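Local structure of secreted effector protein sseI (4G2B) at the interface of chains A and B. The protein is a secreted Salmonella virulence factor whose catalytic domain, of papain-like fold, probably acts as a cysteine hydrolase or deamidase on host proteins. Coordinates in Å, arbitrary orientation; residue numbers count along the deposited sequence, not the author numbering. Chains: chain A/B, Secreted effector protein sseI.

The interface of chains A and B. Residues chain A 129-130, 168, 170; chain B 14-17.
In A:Arg170 CG lies anti to the backbone N (chi1 -169°), and the next torsion is extended as well. The chain then bends at chi3, which brings the guanidinium to the backbone of B:Asp15 and B:Ile16. A:Arg130 starts differently. Its CG sits in the crowded position between the backbone N and the carbonyl carbon (chi1 47°), and a bend at chi3 turns its tip toward B:Ser14.

The patch is part of a two-fold symmetric interface between two copies of the protein, so it recurs with the chains exchanged. The structure alone does not show whether this dimer forms outside the crystal. Loop residues 14-17 of chain B, just ahead of helix 18-26, meet A:Arg170, the first residue of helix 170-175, and the 129-130 loop of chain A.

A:Arg170 lies alongside the chain B backbone from CB to NH2, the stem against B:Ser14 and the guanidinium against B:Asp15. CD packs against the carbonyl O of B:Ser14 at 3.5 Å. NE lies 3.2 Å from the carbonyl O of B:Asp15, but its N-H points elsewhere, so the pair is not a hydrogen bond. CA of B:Ile16 sits over one guanidinium face, toward the rim and 4.1 Å above the plane. The carboxylates of B:Asp15 and B:Asp17 do not touch the guanidinium, though they may add a weak long-range attraction.

On the other side of B:Ser14, the hydroxyl OG approaches the tip of A:Arg130, 3.4 Å from NH2. The same NH2 is 3.6 Å from CB of B:Ser14. This is a loose contact.

A water bridge links the two chains here. B:Asp15 turns its carboxylate back toward the start of helix 170-175. Water 1 accepts the backbone N-H of A:Arg170 at 2.8 Å from N, with 156° at the hydrogen. The same water lies 2.7 Å from OD1 of the B:Asp15 carboxylate.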
# COMPACT_ATOMS: atom_id res chain seq x y z
N ARG A 129 -0.61 11.70 3.66
CA ARG A 129 -0.69 12.33 2.39
C ARG A 129 0.61 13.07 2.20
O ARG A 129 1.11 13.15 1.11
CB ARG A 129 -1.88 13.35 2.32
CG ARG A 129 -3.05 13.21 3.37
CD ARG A 129 -2.65 13.14 4.91
NE ARG A 129 -1.65 14.14 5.29
CZ ARG A 129 -0.84 14.07 6.35
NH1 ARG A 129 -0.79 13.02 7.16
NH2 ARG A 129 -0.01 15.07 6.57
N ARG A 130 1.16 13.68 3.24
CA ARG A 130 2.29 14.53 3.03
C ARG A 130 3.46 14.39 4.01
O ARG A 130 4.34 15.25 4.01
CB ARG A 130 1.85 16.01 2.95
CG ARG A 130 0.87 16.49 4.05
CD ARG A 130 0.18 17.88 3.75
NE ARG A 130 -0.05 18.12 2.31
CZ ARG A 130 -1.00 17.53 1.56
NH1 ARG A 130 -1.86 16.66 2.11
NH2 ARG A 130 -1.10 17.83 0.26
N SER A 168 7.56 9.81 -0.57
CA SER A 168 8.43 10.81 -1.08
C SER A 168 7.55 11.87 -1.63
O SER A 168 7.34 11.94 -2.84
CB SER A 168 9.32 10.30 -2.17
OG SER A 168 10.32 11.28 -2.37
N ARG A 170 5.61 15.35 -2.68
CA ARG A 170 5.92 16.41 -3.64
C ARG A 170 6.93 17.45 -3.09
O ARG A 170 8.00 17.72 -3.72
CB ARG A 170 4.61 17.08 -4.10
CG ARG A 170 4.79 17.97 -5.24
CD ARG A 170 3.46 18.59 -5.62
NE ARG A 170 3.26 18.52 -7.07
CZ ARG A 170 2.26 19.10 -7.72
NH1 ARG A 170 1.32 19.81 -7.06
NH2 ARG A 170 2.18 18.96 -9.05
N SER B 14 -1.29 13.65 -3.89
CA SER B 14 -0.81 15.05 -3.97
C SER B 14 0.49 15.08 -4.74
O SER B 14 1.14 16.13 -4.85
CB SER B 14 -0.55 15.71 -2.59
OG SER B 14 -0.97 14.89 -1.52
N ASP B 15 0.91 13.93 -5.29
CA ASP B 15 2.03 13.97 -6.24
C ASP B 15 1.68 14.85 -7.43
O ASP B 15 2.54 15.58 -7.97
CB ASP B 15 2.35 12.59 -6.78
CG ASP B 15 3.16 11.74 -5.84
OD1 ASP B 15 3.47 12.19 -4.71
OD2 ASP B 15 3.46 10.56 -6.25
N ILE B 16 0.43 14.74 -7.88
CA ILE B 16 -0.15 15.59 -8.94
C ILE B 16 -1.36 16.20 -8.34
O ILE B 16 -1.83 15.76 -7.29
CB ILE B 16 -0.57 14.80 -10.25
CG1 ILE B 16 -1.50 13.62 -9.96
CG2 ILE B 16 0.63 14.34 -10.98
CD1 ILE B 16 -1.76 12.76 -11.25
N ASP B 17 -1.93 17.19 -8.99
CA ASP B 17 -3.19 17.74 -8.49
C ASP B 17 -4.48 16.93 -8.87
O ASP B 17 -5.33 17.36 -9.64
CB ASP B 17 -3.33 19.16 -8.90
CG ASP B 17 -4.39 19.88 -8.11
OD1 ASP B 17 -5.02 19.27 -7.20
OD2 ASP B 17 -4.56 21.08 -8.41
O HOH W 1 3.07 14.09 -2.90